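Local coordinates for protein probable sugar kinase (Clostridium perfringens, PDB 3KZH) that probably acts as a sugar kinase of the pfkB (ribokinase-like) family, transferring phosphate to a carbohydrate substrate, and binds beta-D-glucopyranose, at residues P7-F12 with G266-M271; N47-M52 with V57-M62. All blocks are in the same frame, centred on the assembly; numbering follows the deposited sequence.

Interaction 1 (P7-F12 with G266-M271); sequences PYLLVF and GYMNKM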
loop_
_atom_site.group_PDB
_atom_site.type_symbol
_atom_site.label_atom_id
_atom_site.label_comp_id
_atom_site.label_asym_id
_atom_site.label_seq_id
_atom_site.Cartn_x
_atom_site.Cartn_y
_atom_site.Cartn_z
ATOM N N PRO A 7 9.271 31.841 0.429
ATOM C CA PRO A 7 8.843 31.523 -0.941
ATOM C C PRO A 7 8.844 30.024 -1.269
ATOM O O PRO A 7 9.685 29.267 -0.779
ATOM C CB PRO A 7 9.847 32.305 -1.805
ATOM C CG PRO A 7 11.020 32.511 -0.921
ATOM C CD PRO A 7 10.354 32.844 0.377
ATOM N N TYR A 8 7.867 29.614 -2.070
ATOM C CA TYR A 8 7.709 28.219 -2.452
ATOM C C TYR A 8 7.499 28.017 -3.946
ATOM O O TYR A 8 7.108 28.945 -4.665
ATOM C CB TYR A 8 6.523 27.593 -1.686
ATOM C CG TYR A 8 5.161 28.201 -2.001
ATOM C CD1 TYR A 8 4.321 27.628 -2.984
ATOM C CD2 TYR A 8 4.710 29.362 -1.335
ATOM C CE1 TYR A 8 3.069 28.195 -3.295
ATOM C CE2 TYR A 8 3.456 29.939 -1.644
ATOM C CZ TYR A 8 2.654 29.347 -2.623
ATOM O OH TYR A 8 1.459 29.921 -2.949
ATOM N N LEU A 9 7.656 26.762 -4.363
ATOM C CA LEU A 9 7.438 26.345 -5.744
ATOM C C LEU A 9 6.238 25.425 -5.727
ATOM O O LEU A 9 6.166 24.510 -4.906
ATOM C CB LEU A 9 8.638 25.563 -6.304
ATOM C CG LEU A 9 8.876 25.659 -7.824
ATOM C CD1 LEU A 9 10.319 25.401 -8.076
ATOM C CD2 LEU A 9 8.001 24.785 -8.704
ATOM N N LEU A 10 5.333 25.650 -6.673
ATOM C CA LEU A 10 4.152 24.832 -6.792
ATOM C C LEU A 10 4.268 23.844 -7.933
ATOM O O LEU A 10 4.714 24.192 -9.026
ATOM C CB LEU A 10 2.896 25.695 -6.951
ATOM C CG LEU A 10 1.519 25.018 -7.085
ATOM C CD1 LEU A 10 1.165 24.180 -5.859
ATOM C CD2 LEU A 10 0.473 26.081 -7.317
ATOM N N VAL A 11 3.931 22.593 -7.634
ATOM C CA VAL A 11 3.920 21.523 -8.618
ATOM C C VAL A 11 2.461 21.083 -8.614
ATOM O O VAL A 11 1.893 20.841 -7.551
ATOM C CB VAL A 11 4.876 20.336 -8.233
ATOM C CG1 VAL A 11 4.848 19.244 -9.305
ATOM C CG2 VAL A 11 6.309 20.827 -8.039
ATOM N N PHE A 12 1.846 21.061 -9.794
ATOM C CA PHE A 12 0.442 20.671 -9.944
ATOM C C PHE A 12 0.344 19.481 -10.907
ATOM O O PHE A 12 0.692 19.613 -12.070
ATOM C CB PHE A 12 -0.369 21.888 -10.460
ATOM C CG PHE A 12 -1.858 21.650 -10.592
ATOM C CD1 PHE A 12 -2.710 21.839 -9.490
ATOM C CD2 PHE A 12 -2.424 21.283 -11.833
ATOM C CE1 PHE A 12 -4.128 21.668 -9.606
ATOM C CE2 PHE A 12 -3.829 21.105 -11.975
ATOM C CZ PHE A 12 -4.684 21.302 -10.851
ATOM N N GLY A 266 17.542 25.821 -9.051
ATOM C CA GLY A 266 18.314 26.908 -9.636
ATOM C C GLY A 266 17.631 28.261 -9.630
ATOM O O GLY A 266 18.244 29.268 -9.277
ATOM N N TYR A 267 16.344 28.257 -9.979
ATOM C CA TYR A 267 15.501 29.450 -10.011
ATOM C C TYR A 267 15.294 30.053 -8.621
ATOM O O TYR A 267 15.428 31.259 -8.438
ATOM C CB TYR A 267 14.126 29.101 -10.599
ATOM C CG TYR A 267 14.073 28.837 -12.092
ATOM C CD1 TYR A 267 15.184 29.102 -12.921
ATOM C CD2 TYR A 267 12.898 28.333 -12.695
ATOM C CE1 TYR A 267 15.137 28.879 -14.301
ATOM C CE2 TYR A 267 12.834 28.107 -14.105
ATOM C CZ TYR A 267 13.966 28.385 -14.891
ATOM O OH TYR A 267 13.963 28.179 -16.245
HETATM N N MSE A 268 15.040 29.184 -7.643
HETATM C CA MSE A 268 14.793 29.572 -6.255
HETATM C C MSE A 268 16.044 30.158 -5.580
HETATM O O MSE A 268 15.948 31.081 -4.768
HETATM C CB MSE A 268 14.213 28.377 -5.468
HETATM C CG MSE A 268 12.881 27.823 -6.013
HETATM SE SE MSE A 268 11.466 29.085 -5.719
HETATM C CE MSE A 268 10.259 28.806 -7.091
ATOM N N ASN A 269 17.213 29.697 -6.016
ATOM C CA ASN A 269 18.487 30.174 -5.481
ATOM C C ASN A 269 19.168 31.242 -6.344
ATOM O O ASN A 269 20.323 31.603 -6.092
ATOM C CB ASN A 269 19.429 28.995 -5.197
ATOM C CG ASN A 269 18.895 28.087 -4.109
ATOM O OD1 ASN A 269 18.824 28.479 -2.942
ATOM N ND2 ASN A 269 18.469 26.891 -4.488
ATOM N N LYS A 270 18.420 31.777 -7.320
ATOM C CA LYS A 270 18.862 32.828 -8.271
ATOM C C LYS A 270 20.237 32.624 -8.936
ATOM O O LYS A 270 20.959 33.586 -9.201
ATOM C CB LYS A 270 18.799 34.230 -7.628
ATOM C CG LYS A 270 17.406 34.741 -7.294
ATOM C CD LYS A 270 17.098 34.544 -5.816
ATOM C CE LYS A 270 15.716 35.063 -5.443
ATOM N NZ LYS A 270 15.609 36.539 -5.583
HETATM N N MSE A 271 20.570 31.367 -9.220
HETATM C CA MSE A 271 21.842 30.973 -9.834
HETATM C C MSE A 271 21.939 31.302 -11.330
HETATM O O MSE A 271 20.912 31.414 -11.997
HETATM C CB MSE A 271 22.042 29.448 -9.680
HETATM C CG MSE A 271 22.486 28.949 -8.289
HETATM SE SE MSE A 271 22.036 27.071 -7.991
HETATM C CE MSE A 271 23.032 26.269 -9.404
#

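Interaction 2 (N47-M52 with V57-M62); sequences NIAENM and VNTNFM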
loop_
_atom_site.group_PDB
_atom_site.type_symbol
_atom_site.label_atom_id
_atom_site.label_comp_id
_atom_site.label_asym_id
_atom_site.label_seq_id
_atom_site.Cartn_x
_atom_site.Cartn_y
_atom_site.Cartn_z
ATOM N N ASN A 47 7.079 12.780 -8.872
ATOM C CA ASN A 47 8.508 12.503 -8.913
ATOM C C ASN A 47 9.265 13.836 -8.879
ATOM O O ASN A 47 10.254 13.956 -8.161
ATOM C CB ASN A 47 8.898 11.714 -10.187
ATOM C CG ASN A 47 8.140 10.388 -10.343
ATOM O OD1 ASN A 47 7.887 9.679 -9.378
ATOM N ND2 ASN A 47 7.790 10.055 -11.579
ATOM N N ILE A 48 8.772 14.840 -9.616
ATOM C CA ILE A 48 9.404 16.171 -9.659
ATOM C C ILE A 48 9.420 16.781 -8.252
ATOM O O ILE A 48 10.486 17.153 -7.757
ATOM C CB ILE A 48 8.703 17.151 -10.678
ATOM C CG1 ILE A 48 8.907 16.657 -12.112
ATOM C CG2 ILE A 48 9.269 18.568 -10.563
ATOM C CD1 ILE A 48 8.081 17.378 -13.179
ATOM N N ALA A 49 8.244 16.799 -7.614
ATOM C CA ALA A 49 8.051 17.312 -6.258
ATOM C C ALA A 49 8.941 16.620 -5.223
ATOM O O ALA A 49 9.487 17.294 -4.343
ATOM C CB ALA A 49 6.607 17.191 -5.863
ATOM N N GLU A 50 9.128 15.300 -5.367
ATOM C CA GLU A 50 9.994 14.529 -4.455
ATOM C C GLU A 50 11.453 14.960 -4.613
ATOM O O GLU A 50 12.089 15.325 -3.618
ATOM C CB GLU A 50 9.875 12.993 -4.635
ATOM C CG GLU A 50 10.484 12.238 -3.430
ATOM C CD GLU A 50 10.655 10.724 -3.564
ATOM O OE1 GLU A 50 9.841 10.041 -4.214
ATOM O OE2 GLU A 50 11.616 10.198 -2.962
ATOM N N ASN A 51 11.933 14.991 -5.861
ATOM C CA ASN A 51 13.311 15.393 -6.201
ATOM C C ASN A 51 13.648 16.816 -5.706
ATOM O O ASN A 51 14.768 17.078 -5.266
ATOM C CB ASN A 51 13.544 15.339 -7.721
ATOM C CG ASN A 51 13.577 13.934 -8.281
ATOM O OD1 ASN A 51 12.666 13.513 -9.007
ATOM N ND2 ASN A 51 14.660 13.224 -8.008
HETATM N N MSE A 52 12.635 17.693 -5.736
HETATM C CA MSE A 52 12.715 19.097 -5.303
HETATM C C MSE A 52 12.858 19.220 -3.780
HETATM O O MSE A 52 13.730 19.932 -3.280
HETATM C CB MSE A 52 11.465 19.873 -5.752
HETATM C CG MSE A 52 11.594 20.578 -7.080
HETATM SE SE MSE A 52 10.096 21.696 -7.538
HETATM C CE MSE A 52 10.526 21.961 -9.440
ATOM N N VAL A 57 14.191 22.356 -1.704
ATOM C CA VAL A 57 13.247 23.366 -2.195
ATOM C C VAL A 57 11.965 23.254 -1.380
ATOM O O VAL A 57 11.512 22.152 -1.083
ATOM C CB VAL A 57 12.873 23.179 -3.711
ATOM C CG1 VAL A 57 12.039 24.345 -4.233
ATOM C CG2 VAL A 57 14.106 22.995 -4.554
ATOM N N ASN A 58 11.431 24.408 -0.981
ATOM C CA ASN A 58 10.176 24.513 -0.232
ATOM C C ASN A 58 9.172 24.269 -1.351
ATOM O O ASN A 58 9.009 25.090 -2.261
ATOM C CB ASN A 58 10.052 25.914 0.381
ATOM C CG ASN A 58 8.812 26.085 1.244
ATOM O OD1 ASN A 58 8.278 25.125 1.804
ATOM N ND2 ASN A 58 8.353 27.329 1.362
ATOM N N THR A 59 8.628 23.057 -1.330
ATOM C CA THR A 59 7.732 22.571 -2.355
ATOM C C THR A 59 6.293 22.404 -1.928
ATOM O O THR A 59 6.000 21.832 -0.889
ATOM C CB THR A 59 8.256 21.187 -2.884
ATOM O OG1 THR A 59 9.665 21.281 -3.148
ATOM C CG2 THR A 59 7.521 20.738 -4.165
ATOM N N ASN A 60 5.401 22.904 -2.770
ATOM C CA ASN A 60 3.973 22.754 -2.559
ATOM C C ASN A 60 3.529 21.847 -3.706
ATOM O O ASN A 60 3.661 22.183 -4.882
ATOM C CB ASN A 60 3.240 24.105 -2.587
ATOM C CG ASN A 60 1.774 23.990 -2.185
ATOM O OD1 ASN A 60 1.053 23.126 -2.687
ATOM N ND2 ASN A 60 1.323 24.871 -1.298
ATOM N N PHE A 61 3.078 20.657 -3.341
ATOM C CA PHE A 61 2.596 19.689 -4.315
ATOM C C PHE A 61 1.082 19.530 -4.220
ATOM O O PHE A 61 0.573 18.886 -3.309
ATOM C CB PHE A 61 3.308 18.325 -4.166
ATOM C CG PHE A 61 2.871 17.285 -5.189
ATOM C CD1 PHE A 61 2.596 17.647 -6.529
ATOM C CD2 PHE A 61 2.706 15.947 -4.811
ATOM C CE1 PHE A 61 2.159 16.702 -7.471
ATOM C CE2 PHE A 61 2.268 14.989 -5.742
ATOM C CZ PHE A 61 1.993 15.361 -7.075
HETATM N N MSE A 62 0.394 20.056 -5.228
HETATM C CA MSE A 62 -1.059 19.988 -5.304
HETATM C C MSE A 62 -1.428 18.849 -6.246
HETATM O O MSE A 62 -1.181 18.913 -7.446
HETATM C CB MSE A 62 -1.624 21.322 -5.794
HETATM C CG MSE A 62 -3.134 21.508 -5.612
HETATM SE SE MSE A 62 -3.712 23.206 -6.315
HETATM C CE MSE A 62 -2.856 24.289 -5.004
#

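Interaction 1 (P7-F12 with G266-M271)
Leu9 and Met268 meet in the central alpha/beta layer of the ribokinase-like fold, where the start of strand 9-12 faces the C-terminal end of helix 255-268. Met268 is modelled as selenomethionine, and its terminal methyl does nearly all the touching. Met268 CE lies over one side of the leucine, 3.5 Å from both CG and CD1 of Leu9 and 3.7 Å from Leu9 CB. Farther back on the chain, Met268 CG passes 4.1 Å from Leu9 CD1. The two side chains cross obliquely, the selenomethionine methyl lying against CB, CG and CD1 of the leucine. In Met268, CG stands beside the backbone N, opposite the carbonyl carbon, and a bend at chi2 (-69°) turns the selenium and CE toward the strand. Met268 CE also comes to 4.0 Å from Tyr8 O, a van der Waals approach beside an otherwise apolar contact. No hydrogen bond links the two segments. Just past Met268 the helix ends in a Schellman motif: Met271 N bonds to Gly266 O at 3.1 Å and Lys270 N to Tyr267 O at 3.2 Å, with Lys270 at positive phi as the C-prime residue. The opposite end of this helix lies near Gly256, part of the glucose pocket, so the contact is made at the end remote from the sugar. Around it, Leu9 packs on Val141 of strand 139-143 and on Met52 of helix 44-54, and Met268 rests on Tyr139 and Glu138. Strand 9-12 itself runs between strands 59-62 and 139-143, bonded through its backbone to both, with helices 44-54 and 255-268 covering the face from which Leu9 projects.

Interaction 2 (N47-M52 with V57-M62)
Ala49 and Phe61 mark one end, Met52 and Val57 the other, of a contact between helix 44-54 and the strand that follows it, the helix-to-strand half of a crossover from strand 9-12 to its parallel neighbour 59-62, interrupted by strands 16-23 and 32-42 of the smaller sheet. The short axes run nearly antiparallel (163°), 8.8 Å apart at their closest. Packing is tight on the helix-facing side. Ala49 CB sits 3.8 Å from Phe61 CG and makes an off-centre CH-pi contact with the ring, 4.3 Å from its centroid, while Thr59 CG2 approaches Ala49 CB to 4.0 Å. At the turn, Val57 N donates to Met52 O at 2.9 Å, beside a looser CB-CB contact of these two residues. Thr59 OG1, held beside its own backbone N (chi1 -47°), donates to Val57 O at 2.9 Å from above the carbonyl plane and lies 3.5 Å from Met52 CB. Asn58 and Asn60 point away on the other, partly exposed face of the strand, where their amides bond to Pro7 O and Asp87. The hydroxyl thus spends its proton within its own segment and can lie against a methylene in a buried, otherwise largely apolar interface.

Strands 9-12 and 59-62 are parallel neighbours in the main sheet, so both interactions pack helices on one face of the same framework, and interaction 2 is nested in the loop that interaction 1 closes. Probable backbone hydrogen bonds join them directly, from Asn60 N to Leu9 O and from Val11 N to Asn60 O. Interaction 2 is the fully buried one, larger and local in sequence, with a backbone bond and an aromatic contact. Interaction 1 brings together distant parts of the chain through essentially one selenomethionine methyl, in a partly buried, purely apolar touch near a helix end. Met52 bridges the two by reaching Leu9, Val11 and Ala261.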